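Local coordinates for protein putative aminomethyltransferase (Leptospirillum rubarum, PDB 3TTG) that probably binds folate and is a putative aminomethyltransferase related to the T-protein of the glycine cleavage system, at residues A[57-62]-A[114-119]; A[48-53]-A[124-129]; A[62-67]-A[77-82]; A[53-58]-A[98-103]. All blocks are in the same frame, centred on the assembly; numbering follows the deposited sequence.

Contact 1: A[57-62]-A[114-119]; sequences NFLQGI and NHLKKY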
loop_
_atom_site.group_PDB
_atom_site.type_symbol
_atom_site.label_atom_id
_atom_site.label_comp_id
_atom_site.label_asym_id
_atom_site.label_seq_id
_atom_site.Cartn_x
_atom_site.Cartn_y
_atom_site.Cartn_z
ATOM N N ASN A 57 11.945 3.200 -21.470
ATOM C CA ASN A 57 12.111 4.648 -21.506
ATOM C C ASN A 57 10.757 5.365 -21.281
ATOM O O ASN A 57 10.683 6.416 -20.627
ATOM C CB ASN A 57 12.735 5.035 -22.860
ATOM C CG ASN A 57 14.219 4.691 -22.955
ATOM O OD1 ASN A 57 14.849 4.243 -21.988
ATOM N ND2 ASN A 57 14.826 4.888 -24.128
ATOM N N PHE A 58 9.718 4.826 -21.911
ATOM C CA PHE A 58 8.373 5.348 -21.793
ATOM C C PHE A 58 7.960 5.381 -20.282
ATOM O O PHE A 58 7.640 6.433 -19.754
ATOM C CB PHE A 58 7.420 4.500 -22.643
ATOM C CG PHE A 58 5.960 4.683 -22.359
ATOM C CD1 PHE A 58 5.367 5.935 -22.473
ATOM C CD2 PHE A 58 5.210 3.645 -21.834
ATOM C CE1 PHE A 58 4.040 6.132 -22.081
ATOM C CE2 PHE A 58 3.864 3.830 -21.487
ATOM C CZ PHE A 58 3.295 5.076 -21.601
ATOM N N LEU A 59 8.020 4.262 -19.607
ATOM C CA LEU A 59 7.628 4.199 -18.205
ATOM C C LEU A 59 8.579 4.915 -17.281
ATOM O O LEU A 59 8.128 5.546 -16.331
ATOM C CB LEU A 59 7.431 2.750 -17.763
ATOM C CG LEU A 59 6.207 2.048 -18.390
ATOM C CD1 LEU A 59 6.103 0.613 -17.878
ATOM C CD2 LEU A 59 4.930 2.777 -18.066
ATOM N N GLN A 60 9.864 4.907 -17.583
ATOM C CA GLN A 60 10.869 5.607 -16.759
ATOM C C GLN A 60 10.622 7.117 -16.688
ATOM O O GLN A 60 10.945 7.741 -15.673
ATOM C CB GLN A 60 12.266 5.355 -17.364
ATOM C CG GLN A 60 13.451 5.919 -16.602
ATOM C CD GLN A 60 13.805 5.101 -15.373
ATOM O OE1 GLN A 60 12.974 4.455 -14.724
ATOM N NE2 GLN A 60 15.056 5.186 -14.976
ATOM N N GLY A 61 10.053 7.703 -17.754
ATOM C CA GLY A 61 9.775 9.127 -17.799
ATOM C C GLY A 61 8.489 9.504 -17.079
ATOM O O GLY A 61 8.232 10.685 -16.841
ATOM N N ILE A 62 7.714 8.536 -16.623
ATOM C CA ILE A 62 6.455 8.898 -15.937
ATOM C C ILE A 62 6.336 8.344 -14.509
ATOM O O ILE A 62 5.604 8.930 -13.724
ATOM C CB ILE A 62 5.217 8.545 -16.764
ATOM C CG1 ILE A 62 5.118 7.119 -17.029
ATOM C CG2 ILE A 62 5.202 9.330 -18.099
ATOM C CD1 ILE A 62 3.941 6.731 -17.976
ATOM N N ASN A 114 -5.542 5.628 -18.917
ATOM C CA ASN A 114 -5.624 6.962 -19.521
ATOM C C ASN A 114 -4.416 7.832 -19.152
ATOM O O ASN A 114 -3.952 8.635 -19.961
ATOM C CB ASN A 114 -6.941 7.683 -19.115
ATOM C CG ASN A 114 -8.191 7.101 -19.775
ATOM O OD1 ASN A 114 -8.128 6.419 -20.802
ATOM N ND2 ASN A 114 -9.360 7.372 -19.214
ATOM N N HIS A 115 -3.973 7.740 -17.938
ATOM C CA HIS A 115 -2.758 8.465 -17.482
ATOM C C HIS A 115 -1.529 8.006 -18.234
ATOM O O HIS A 115 -0.838 8.833 -18.813
ATOM C CB HIS A 115 -2.532 8.297 -16.004
ATOM C CG HIS A 115 -1.317 9.031 -15.488
ATOM N ND1 HIS A 115 -1.327 10.394 -15.305
ATOM C CD2 HIS A 115 -0.084 8.559 -15.163
ATOM C CE1 HIS A 115 -0.101 10.718 -14.902
ATOM N NE2 HIS A 115 0.683 9.647 -14.814
ATOM N N LEU A 116 -1.338 6.711 -18.391
ATOM C CA LEU A 116 -0.209 6.247 -19.231
ATOM C C LEU A 116 -0.329 6.728 -20.686
ATOM O O LEU A 116 0.669 7.138 -21.287
ATOM C CB LEU A 116 -0.162 4.724 -19.233
ATOM C CG LEU A 116 0.091 4.001 -17.887
ATOM C CD1 LEU A 116 0.239 2.501 -18.119
ATOM C CD2 LEU A 116 1.296 4.458 -17.227
ATOM N N LYS A 117 -1.558 6.681 -21.276
ATOM C CA LYS A 117 -1.756 7.045 -22.680
ATOM C C LYS A 117 -1.552 8.515 -22.894
ATOM O O LYS A 117 -1.098 8.886 -23.950
ATOM C CB LYS A 117 -3.144 6.610 -23.195
ATOM C CG LYS A 117 -3.208 5.117 -23.341
ATOM C CD LYS A 117 -4.520 4.670 -23.847
ATOM C CE LYS A 117 -4.497 3.175 -24.086
ATOM N NZ LYS A 117 -5.815 2.653 -24.569
ATOM N N LYS A 118 -1.781 9.340 -21.890
ATOM C CA LYS A 118 -1.474 10.781 -21.930
ATOM C C LYS A 118 -0.002 11.038 -22.332
ATOM O O LYS A 118 0.295 12.039 -22.984
ATOM C CB LYS A 118 -1.721 11.362 -20.521
ATOM C CG LYS A 118 -1.645 12.845 -20.395
ATOM C CD LYS A 118 -1.916 13.246 -18.978
ATOM C CE LYS A 118 -1.581 14.695 -18.759
ATOM N NZ LYS A 118 -1.996 15.154 -17.413
ATOM N N TYR A 119 0.917 10.136 -21.900
ATOM C CA TYR A 119 2.353 10.254 -22.161
ATOM C C TYR A 119 2.851 9.336 -23.252
ATOM O O TYR A 119 4.048 9.313 -23.534
ATOM C CB TYR A 119 3.119 10.000 -20.835
ATOM C CG TYR A 119 2.877 11.138 -19.882
ATOM C CD1 TYR A 119 3.704 12.258 -19.886
ATOM C CD2 TYR A 119 1.929 11.033 -18.863
ATOM C CE1 TYR A 119 3.527 13.282 -18.975
ATOM C CE2 TYR A 119 1.733 12.074 -17.949
ATOM C CZ TYR A 119 2.477 13.228 -18.067
ATOM O OH TYR A 119 2.287 14.278 -17.202
HETATM O O HOH W 1 3.144 10.320 -13.789
#

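Contact 2: A[48-53]-A[124-129]; sequences IFVEGE and TKAKIT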
loop_
_atom_site.group_PDB
_atom_site.type_symbol
_atom_site.label_atom_id
_atom_site.label_comp_id
_atom_site.label_asym_id
_atom_site.label_seq_id
_atom_site.Cartn_x
_atom_site.Cartn_y
_atom_site.Cartn_z
ATOM N N ILE A 48 -2.016 -4.476 -15.499
ATOM C CA ILE A 48 -1.743 -3.726 -16.728
ATOM C C ILE A 48 -0.411 -4.087 -17.269
ATOM O O ILE A 48 0.587 -4.021 -16.548
ATOM C CB ILE A 48 -1.790 -2.200 -16.463
ATOM C CG1 ILE A 48 -3.065 -1.745 -15.755
ATOM C CG2 ILE A 48 -1.570 -1.413 -17.768
ATOM C CD1 ILE A 48 -4.420 -2.127 -16.528
ATOM N N PHE A 49 -0.352 -4.443 -18.542
ATOM C CA PHE A 49 0.948 -4.813 -19.134
ATOM C C PHE A 49 1.377 -3.808 -20.167
ATOM O O PHE A 49 0.543 -3.256 -20.897
ATOM C CB PHE A 49 0.887 -6.219 -19.723
ATOM C CG PHE A 49 0.792 -7.256 -18.610
ATOM C CD1 PHE A 49 1.937 -7.822 -18.068
ATOM C CD2 PHE A 49 -0.402 -7.469 -17.943
ATOM C CE1 PHE A 49 1.850 -8.739 -17.016
ATOM C CE2 PHE A 49 -0.485 -8.383 -16.884
ATOM C CZ PHE A 49 0.639 -8.986 -16.412
ATOM N N VAL A 50 2.690 -3.548 -20.218
ATOM C CA VAL A 50 3.279 -2.640 -21.187
ATOM C C VAL A 50 4.354 -3.400 -21.982
ATOM O O VAL A 50 5.330 -3.915 -21.421
ATOM C CB VAL A 50 3.837 -1.353 -20.570
ATOM C CG1 VAL A 50 4.266 -0.375 -21.674
ATOM C CG2 VAL A 50 2.806 -0.715 -19.650
ATOM N N GLU A 51 4.198 -3.409 -23.287
ATOM C CA GLU A 51 5.133 -4.054 -24.191
ATOM C C GLU A 51 5.611 -3.099 -25.234
ATOM O O GLU A 51 5.081 -1.986 -25.356
ATOM C CB GLU A 51 4.432 -5.259 -24.826
ATOM C CG GLU A 51 3.453 -4.933 -25.929
ATOM C CD GLU A 51 2.656 -6.130 -26.439
ATOM O OE1 GLU A 51 2.331 -6.138 -27.650
ATOM O OE2 GLU A 51 2.367 -7.058 -25.644
ATOM N N GLY A 52 6.665 -3.497 -25.927
ATOM C CA GLY A 52 7.224 -2.724 -27.029
ATOM C C GLY A 52 8.666 -2.352 -26.792
ATOM O O GLY A 52 9.158 -2.378 -25.666
ATOM N N GLU A 53 9.338 -1.977 -27.865
ATOM C CA GLU A 53 10.755 -1.639 -27.844
ATOM C C GLU A 53 11.063 -0.422 -26.952
ATOM O O GLU A 53 12.110 -0.413 -26.328
ATOM C CB GLU A 53 11.257 -1.396 -29.276
ATOM C CG GLU A 53 11.434 -2.730 -29.983
ATOM C CD GLU A 53 11.650 -2.567 -31.478
ATOM O OE1 GLU A 53 12.179 -1.502 -31.879
ATOM O OE2 GLU A 53 11.240 -3.472 -32.246
ATOM N N THR A 124 5.807 6.451 -30.358
ATOM C CA THR A 124 6.477 5.800 -29.237
ATOM C C THR A 124 6.167 4.287 -29.414
ATOM O O THR A 124 5.025 3.928 -29.658
ATOM C CB THR A 124 6.061 6.407 -27.876
ATOM O OG1 THR A 124 6.636 7.699 -27.780
ATOM C CG2 THR A 124 6.525 5.569 -26.708
ATOM N N LYS A 125 7.183 3.429 -29.341
ATOM C CA LYS A 125 7.038 1.991 -29.562
ATOM C C LYS A 125 6.689 1.288 -28.258
ATOM O O LYS A 125 7.520 0.633 -27.645
ATOM C CB LYS A 125 8.316 1.406 -30.185
ATOM C CG LYS A 125 8.675 2.006 -31.519
ATOM C CD LYS A 125 9.918 1.355 -32.107
ATOM C CE LYS A 125 10.321 1.989 -33.427
ATOM N NZ LYS A 125 9.297 1.768 -34.476
ATOM N N ALA A 126 5.469 1.511 -27.785
ATOM C CA ALA A 126 4.963 0.881 -26.572
ATOM C C ALA A 126 3.477 0.644 -26.768
ATOM O O ALA A 126 2.838 1.411 -27.462
ATOM C CB ALA A 126 5.239 1.733 -25.332
ATOM N N LYS A 127 2.943 -0.397 -26.176
ATOM C CA LYS A 127 1.538 -0.755 -26.262
ATOM C C LYS A 127 1.070 -1.159 -24.864
ATOM O O LYS A 127 1.801 -1.830 -24.162
ATOM C CB LYS A 127 1.349 -1.924 -27.296
ATOM C CG LYS A 127 0.070 -2.789 -27.171
ATOM C CD LYS A 127 -1.218 -2.069 -27.622
ATOM C CE LYS A 127 -2.436 -2.981 -27.814
ATOM N NZ LYS A 127 -3.192 -3.288 -26.559
ATOM N N ILE A 128 -0.131 -0.750 -24.475
ATOM C CA ILE A 128 -0.687 -1.043 -23.159
ATOM C C ILE A 128 -1.819 -2.043 -23.302
ATOM O O ILE A 128 -2.653 -1.880 -24.183
ATOM C CB ILE A 128 -1.171 0.270 -22.470
ATOM C CG1 ILE A 128 0.003 1.247 -22.276
ATOM C CG2 ILE A 128 -1.841 -0.048 -21.114
ATOM C CD1 ILE A 128 -0.432 2.646 -22.336
ATOM N N THR A 129 -1.875 -3.042 -22.423
ATOM C CA THR A 129 -2.944 -4.076 -22.414
ATOM C C THR A 129 -3.459 -4.263 -21.018
ATOM O O THR A 129 -2.674 -4.414 -20.096
ATOM C CB THR A 129 -2.448 -5.419 -22.951
ATOM O OG1 THR A 129 -1.866 -5.195 -24.248
ATOM C CG2 THR A 129 -3.589 -6.465 -23.060
#

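Contact 3: A[62-67]-A[77-82]; sequences IASQDI and YSFFLN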
loop_
_atom_site.group_PDB
_atom_site.type_symbol
_atom_site.label_atom_id
_atom_site.label_comp_id
_atom_site.label_asym_id
_atom_site.label_seq_id
_atom_site.Cartn_x
_atom_site.Cartn_y
_atom_site.Cartn_z
ATOM N N ILE A 62 7.714 8.536 -16.623
ATOM C CA ILE A 62 6.455 8.898 -15.937
ATOM C C ILE A 62 6.336 8.344 -14.509
ATOM O O ILE A 62 5.604 8.930 -13.724
ATOM C CB ILE A 62 5.217 8.545 -16.764
ATOM C CG1 ILE A 62 5.118 7.119 -17.029
ATOM C CG2 ILE A 62 5.202 9.330 -18.099
ATOM C CD1 ILE A 62 3.941 6.731 -17.976
ATOM N N ALA A 63 7.022 7.248 -14.194
ATOM C CA ALA A 63 7.099 6.647 -12.871
ATOM C C ALA A 63 8.156 7.410 -12.056
ATOM O O ALA A 63 9.202 7.802 -12.598
ATOM C CB ALA A 63 7.499 5.174 -12.982
ATOM N N SER A 64 7.937 7.523 -10.756
ATOM C CA SER A 64 8.929 8.151 -9.869
ATOM C C SER A 64 10.073 7.187 -9.487
ATOM O O SER A 64 11.131 7.614 -9.035
ATOM C CB SER A 64 8.280 8.696 -8.609
ATOM O OG SER A 64 7.680 7.667 -7.858
ATOM N N GLN A 65 9.843 5.872 -9.667
ATOM C CA GLN A 65 10.802 4.845 -9.358
ATOM C C GLN A 65 11.720 4.576 -10.553
ATOM O O GLN A 65 11.353 4.805 -11.696
ATOM C CB GLN A 65 10.050 3.555 -8.959
ATOM C CG GLN A 65 10.952 2.390 -8.450
ATOM C CD GLN A 65 11.812 2.779 -7.289
ATOM O OE1 GLN A 65 12.962 3.212 -7.442
ATOM N NE2 GLN A 65 11.275 2.682 -6.099
ATOM N N ASP A 66 12.931 4.174 -10.274
ATOM C CA ASP A 66 13.886 3.717 -11.275
ATOM C C ASP A 66 13.484 2.277 -11.736
ATOM O O ASP A 66 13.674 1.305 -10.968
ATOM C CB ASP A 66 15.282 3.690 -10.703
ATOM C CG ASP A 66 16.323 3.419 -11.758
ATOM O OD1 ASP A 66 15.946 2.930 -12.867
ATOM O OD2 ASP A 66 17.502 3.622 -11.468
ATOM N N ILE A 67 12.845 2.199 -12.906
ATOM C CA ILE A 67 12.346 0.977 -13.568
ATOM C C ILE A 67 13.475 0.281 -14.355
ATOM O O ILE A 67 13.384 -0.907 -14.532
ATOM C CB ILE A 67 11.147 1.399 -14.542
ATOM C CG1 ILE A 67 9.985 2.013 -13.772
ATOM C CG2 ILE A 67 10.638 0.275 -15.466
ATOM C CD1 ILE A 67 9.626 1.360 -12.463
ATOM N N TYR A 77 8.090 -0.664 -5.948
ATOM C CA TYR A 77 6.991 0.211 -5.695
ATOM C C TYR A 77 7.279 1.526 -6.413
ATOM O O TYR A 77 8.436 1.973 -6.457
ATOM C CB TYR A 77 6.895 0.466 -4.221
ATOM C CG TYR A 77 5.660 1.198 -3.811
ATOM C CD1 TYR A 77 4.417 0.614 -3.935
ATOM C CD2 TYR A 77 5.741 2.419 -3.164
ATOM C CE1 TYR A 77 3.278 1.239 -3.463
ATOM C CE2 TYR A 77 4.610 3.060 -2.695
ATOM C CZ TYR A 77 3.374 2.484 -2.867
ATOM O OH TYR A 77 2.273 3.134 -2.371
ATOM N N SER A 78 6.274 2.114 -6.956
ATOM C CA SER A 78 6.402 3.436 -7.587
ATOM C C SER A 78 5.178 4.263 -7.398
ATOM O O SER A 78 4.065 3.739 -7.310
ATOM C CB SER A 78 6.621 3.296 -9.092
ATOM O OG SER A 78 7.006 4.532 -9.689
ATOM N N PHE A 79 5.373 5.572 -7.468
ATOM C CA PHE A 79 4.323 6.534 -7.654
ATOM C C PHE A 79 4.286 6.987 -9.108
ATOM O O PHE A 79 5.260 6.871 -9.854
ATOM C CB PHE A 79 4.519 7.771 -6.751
ATOM C CG PHE A 79 4.328 7.473 -5.314
ATOM C CD1 PHE A 79 3.064 7.219 -4.803
ATOM C CD2 PHE A 79 5.415 7.366 -4.464
ATOM C CE1 PHE A 79 2.901 6.875 -3.472
ATOM C CE2 PHE A 79 5.245 6.992 -3.141
ATOM C CZ PHE A 79 3.995 6.807 -2.641
ATOM N N PHE A 80 3.153 7.548 -9.466
ATOM C CA PHE A 80 2.911 8.285 -10.707
ATOM C C PHE A 80 2.435 9.627 -10.253
ATOM O O PHE A 80 1.376 9.753 -9.607
ATOM C CB PHE A 80 1.933 7.566 -11.632
ATOM C CG PHE A 80 2.484 6.255 -12.136
ATOM C CD1 PHE A 80 3.055 6.165 -13.393
ATOM C CD2 PHE A 80 2.570 5.151 -11.295
ATOM C CE1 PHE A 80 3.610 4.985 -13.830
ATOM C CE2 PHE A 80 3.139 3.979 -11.730
ATOM C CZ PHE A 80 3.671 3.906 -12.976
ATOM N N LEU A 81 3.260 10.615 -10.473
ATOM C CA LEU A 81 2.951 11.962 -9.984
ATOM C C LEU A 81 2.489 12.886 -11.048
ATOM O O LEU A 81 2.709 12.627 -12.210
ATOM C CB LEU A 81 4.208 12.561 -9.342
ATOM C CG LEU A 81 4.962 11.650 -8.332
ATOM C CD1 LEU A 81 6.246 12.280 -7.873
ATOM C CD2 LEU A 81 4.137 11.326 -7.132
ATOM N N ASN A 82 1.853 13.998 -10.634
ATOM C CA ASN A 82 1.522 15.078 -11.528
ATOM C C ASN A 82 2.765 15.984 -11.601
ATOM O O ASN A 82 3.684 15.788 -10.813
ATOM C CB ASN A 82 0.242 15.786 -11.052
ATOM C CG ASN A 82 0.350 16.637 -9.823
ATOM O OD1 ASN A 82 1.429 16.977 -9.330
ATOM N ND2 ASN A 82 -0.781 17.043 -9.348
HETATM O O HOH W 2 5.903 10.469 -11.481
HETATM O O HOH W 1 3.144 10.320 -13.789
#

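Contact 4: A[53-58]-A[98-103]; sequences EDRKNF and DKIALF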
loop_
_atom_site.group_PDB
_atom_site.type_symbol
_atom_site.label_atom_id
_atom_site.label_comp_id
_atom_site.label_asym_id
_atom_site.label_seq_id
_atom_site.Cartn_x
_atom_site.Cartn_y
_atom_site.Cartn_z
ATOM N N GLU A 53 9.338 -1.977 -27.865
ATOM C CA GLU A 53 10.755 -1.639 -27.844
ATOM C C GLU A 53 11.063 -0.422 -26.952
ATOM O O GLU A 53 12.110 -0.413 -26.328
ATOM C CB GLU A 53 11.257 -1.396 -29.276
ATOM C CG GLU A 53 11.434 -2.730 -29.983
ATOM C CD GLU A 53 11.650 -2.567 -31.478
ATOM O OE1 GLU A 53 12.179 -1.502 -31.879
ATOM O OE2 GLU A 53 11.240 -3.472 -32.246
ATOM N N ASP A 54 10.148 0.557 -26.861
ATOM C CA ASP A 54 10.338 1.756 -26.006
ATOM C C ASP A 54 9.593 1.659 -24.678
ATOM O O ASP A 54 9.465 2.676 -24.012
ATOM C CB ASP A 54 9.849 3.014 -26.732
ATOM C CG ASP A 54 10.605 3.331 -28.020
ATOM O OD1 ASP A 54 11.785 2.915 -28.140
ATOM O OD2 ASP A 54 10.017 3.976 -28.905
ATOM N N ARG A 55 9.205 0.462 -24.226
ATOM C CA ARG A 55 8.445 0.337 -22.975
ATOM C C ARG A 55 9.192 0.905 -21.768
ATOM O O ARG A 55 8.576 1.515 -20.914
ATOM C CB ARG A 55 8.031 -1.128 -22.713
ATOM C CG ARG A 55 9.166 -2.078 -22.429
ATOM C CD ARG A 55 8.757 -3.524 -22.483
ATOM N NE ARG A 55 9.868 -4.431 -22.174
ATOM C CZ ARG A 55 10.864 -4.770 -22.995
ATOM N NH1 ARG A 55 10.950 -4.245 -24.213
ATOM N NH2 ARG A 55 11.794 -5.613 -22.596
ATOM N N LYS A 56 10.506 0.714 -21.713
ATOM C CA LYS A 56 11.317 1.068 -20.541
ATOM C C LYS A 56 11.487 2.570 -20.424
ATOM O O LYS A 56 11.245 3.136 -19.386
ATOM C CB LYS A 56 12.694 0.354 -20.628
ATOM C CG LYS A 56 12.607 -1.174 -20.444
ATOM C CD LYS A 56 13.106 -1.662 -19.053
ATOM C CE LYS A 56 13.351 -3.164 -18.993
ATOM N NZ LYS A 56 12.273 -3.891 -18.250
ATOM N N ASN A 57 11.945 3.200 -21.470
ATOM C CA ASN A 57 12.111 4.648 -21.506
ATOM C C ASN A 57 10.757 5.365 -21.281
ATOM O O ASN A 57 10.683 6.416 -20.627
ATOM C CB ASN A 57 12.735 5.035 -22.860
ATOM C CG ASN A 57 14.219 4.691 -22.955
ATOM O OD1 ASN A 57 14.849 4.243 -21.988
ATOM N ND2 ASN A 57 14.826 4.888 -24.128
ATOM N N PHE A 58 9.718 4.826 -21.911
ATOM C CA PHE A 58 8.373 5.348 -21.793
ATOM C C PHE A 58 7.960 5.381 -20.282
ATOM O O PHE A 58 7.640 6.433 -19.754
ATOM C CB PHE A 58 7.420 4.500 -22.643
ATOM C CG PHE A 58 5.960 4.683 -22.359
ATOM C CD1 PHE A 58 5.367 5.935 -22.473
ATOM C CD2 PHE A 58 5.210 3.645 -21.834
ATOM C CE1 PHE A 58 4.040 6.132 -22.081
ATOM C CE2 PHE A 58 3.864 3.830 -21.487
ATOM C CZ PHE A 58 3.295 5.076 -21.601
ATOM N N ASP A 98 9.455 -9.829 -22.235
ATOM C CA ASP A 98 9.601 -8.516 -22.841
ATOM C C ASP A 98 8.400 -7.630 -22.447
ATOM O O ASP A 98 7.891 -6.898 -23.283
ATOM C CB ASP A 98 9.670 -8.698 -24.381
ATOM C CG ASP A 98 10.865 -9.526 -24.823
ATOM O OD1 ASP A 98 12.017 -9.086 -24.573
ATOM O OD2 ASP A 98 10.649 -10.615 -25.416
ATOM N N LYS A 99 7.906 -7.756 -21.209
ATOM C CA LYS A 99 6.774 -6.962 -20.717
ATOM C C LYS A 99 7.050 -6.359 -19.349
ATOM O O LYS A 99 7.738 -6.957 -18.533
ATOM C CB LYS A 99 5.486 -7.800 -20.624
ATOM C CG LYS A 99 4.834 -8.054 -21.953
ATOM C CD LYS A 99 3.426 -8.660 -21.807
ATOM C CE LYS A 99 3.385 -10.175 -21.874
ATOM N NZ LYS A 99 3.068 -10.651 -23.241
ATOM N N ILE A 100 6.466 -5.169 -19.086
ATOM C CA ILE A 100 6.482 -4.547 -17.755
ATOM C C ILE A 100 5.071 -4.740 -17.213
ATOM O O ILE A 100 4.115 -4.460 -17.935
ATOM C CB ILE A 100 6.953 -3.060 -17.756
ATOM C CG1 ILE A 100 8.432 -2.967 -18.234
ATOM C CG2 ILE A 100 6.858 -2.476 -16.339
ATOM C CD1 ILE A 100 8.937 -1.513 -18.697
ATOM N N ALA A 101 4.915 -5.345 -16.021
ATOM C CA ALA A 101 3.594 -5.534 -15.374
ATOM C C ALA A 101 3.378 -4.447 -14.342
ATOM O O ALA A 101 4.263 -4.214 -13.554
ATOM C CB ALA A 101 3.529 -6.899 -14.709
ATOM N N LEU A 102 2.243 -3.767 -14.365
ATOM C CA LEU A 102 1.918 -2.699 -13.457
ATOM C C LEU A 102 0.645 -3.028 -12.787
ATOM O O LEU A 102 -0.359 -3.362 -13.451
ATOM C CB LEU A 102 1.782 -1.313 -14.187
ATOM C CG LEU A 102 2.989 -0.846 -14.969
ATOM C CD1 LEU A 102 2.648 0.365 -15.844
ATOM C CD2 LEU A 102 4.156 -0.529 -14.038
ATOM N N PHE A 103 0.638 -2.848 -11.479
ATOM C CA PHE A 103 -0.568 -3.105 -10.651
ATOM C C PHE A 103 -0.948 -1.820 -9.914
ATOM O O PHE A 103 -0.489 -1.572 -8.785
ATOM C CB PHE A 103 -0.354 -4.254 -9.700
ATOM C CG PHE A 103 0.052 -5.499 -10.451
ATOM C CD1 PHE A 103 -0.879 -6.473 -10.761
ATOM C CD2 PHE A 103 1.383 -5.740 -10.761
ATOM C CE1 PHE A 103 -0.510 -7.610 -11.476
ATOM C CE2 PHE A 103 1.768 -6.911 -11.406
ATOM C CZ PHE A 103 0.805 -7.810 -11.828
HETATM O O HOH W 3 10.429 -5.713 -19.694
#

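Contact 1: A[57-62]-A[114-119]
Ile-62, at the C-terminal end of segment 57-62, comes closest to Tyr-119, at the end of helix 109-118; their CA atoms are 7.6 Å apart. CG2 of Ile-62 lies over one face of the Tyr-119 ring in a CH-pi contact, 3.9 Å from the centroid and 30° off the normal. The other branch of Ile-62 starts between its backbone N and carbonyl carbon (chi1 61°). It carries CD1 to CD2 of Leu-116, 3.6 Å away, and the two side chains cross at about a right angle. CD2 of Leu-59 touches the same Leu-116 methyl. Phe-58 presents its ring edge to the other backbone: CZ is 3.4 Å from Leu-116 O, and CE1 is 3.5 Å from Tyr-119 O. Water 1 donates a hydrogen bond to Ile-62 O at 2.8 Å and also bonds His-115 NE2. Leu-59 and Leu-116 both rest on Leu-102 of strand 99-103. Here the C-terminal ends of two helices meet over one face of an antiparallel sheet, in a two-layer alpha/beta unit.

Contact 2: A[48-53]-A[124-129]
Thr-129 O lies near the plane of the Phe-49 ring, off its edge, nearest to CB. The ring itself leads away to Lys-99 and Ala-101 of strand 99-103. Phe-49 and Thr-129 form a hydrogen-bonded antiparallel pair. The bond from Phe-49 N to Thr-129 O is 2.8 Å long and almost straight (177°). Glu-51 and Lys-127 are the next such pair, with Lys-127 N to Glu-51 O also at 2.8 Å. Their side chains run side by side, with Glu-51 CG 3.9 Å from Lys-127 CB. The charges do not meet. The lysine bends at chi2 (73°) and again at chi4, and its NZ bonds Ile-128 O of its own strand at 2.8 Å, from well above the carbonyl plane (44°). On the opposite face, Val-50 and Ile-128 form the non-hydrogen-bonded pair between these two, and Ile-48 CG2 touches Ile-128 CG2 at 3.6 Å. That face is covered by helices 55-60 and 109-118. Beyond the strands, Gly-52 CA passes 3.4 Å from Lys-125 O in a CA-H...O contact. The arrangement is a regular antiparallel strand pair, in which 127-130 forms the edge of a five-stranded sheet.

Contact 3: A[62-67]-A[77-82]
The hydroxyls of Ser-64 and Ser-78 lie between the loop and the strand, and together they hold the backbone of Phe-79. Ser-64 N bonds Phe-79 O at 2.9 Å, while Ser-78 OG donates a hydrogen bond to the same oxygen from the opposite face of the carbonyl. A chi1 of 62° turns Ser-64 OG toward the strand. There it accepts from Phe-79 N at 3.1 Å, and it is also bonded to Gly-252 O. Ser-78 OG in turn accepts from Gln-65 N, 3.1 Å away.

The loop that follows helix 55-60 is thereby fastened to the edge strand 75-81 of the antiparallel sheet. Lys-257 NZ hydrogen-bonds to Ala-63 O and Gln-65 O. This lysine opens a Lys-Gly-Cys-Tyr-Val-Gly-Gln-Glu sequence, which matches the signature of the YgfZ proteins, folate-binding relatives of the T-protein, and suggests that this protein may be one of them.

Gln-65 bends at chi2 (56°), which points an N-H of NE2 at the backbone O of Tyr-77, 2.9 Å away, nearly along the C=O axis and in the amide plane. Gln-65 OE1 accepts from Asp-66 N, which helps fix the amide's rotation. The Phe-80 ring turns one face to Ala-63 CA, 4.0 Å from CE1. Ile-62 CG1 touches CE1 as well, its side chain slanting across that of Phe-80. Two waters bridge Ile-62 O to the strand: water 2 to Leu-81 N and water 1 to Leu-81 O.

Contact 4: A[53-58]-A[98-103]
Arg-55 reaches over Ile-100 to the backbone of Asp-98. Its CB lies 4.1 Å from Ile-100 CD1. A chi1 of 67° turns CG toward Ile-100, closer to the same methyl, at 3.8 Å. The chain then runs extended to NE. CD meets Asp-98 O at 3.6 Å. CZ is also close to this oxygen, which lies over one face of the guanidinium, toward its rim, and makes no hydrogen bond with NE. NE instead donates to water 3 at 2.8 Å, at the edge of the group. NH1 bonds Gly-52 O. NH2 lies 3.6 Å from Asp-98 CA and 4.0 Å from Asp-98 OD1, which is well out of the guanidinium plane, so only the opposite charges are near. Water 3 also accepts from Lys-56 NZ at 3.0 Å and gives a weak bond to Lys-99 O. Ile-100 also touches Leu-59 further along helix 55-60. The start of this helix lies against the first residues of strand 99-103, beside Val-50 of the neighbouring strand 48-51.

How the contacts relate
All four contacts lie in one alpha/beta unit of the predicted folate-binding domain. Contacts 2 and 4 are nearest, with centres 6 Å apart. Probable hydrogen bonds join them, Lys-125 O with Asp-54 N (2.7 Å) and Ile-48 O with Leu-102 N (2.8 Å). Contact 1 sits about 10 Å from the centres of contacts 2, 3 and 4. Leu-59 CD1 touches Ile-100 CG2 (3.5 Å) and Val-50 CG2. Contacts 1 and 3 share Ile-62 and water 1, and Gln-60 OE1 probably bonds Ile-67 N. Contact 3, about 14 Å from the chain centre, does not touch contact 2. Lys-257, in the YgfZ-like signature, bonds backbone oxygens of contacts 1 and 3, which thus probably lie nearest the functional region.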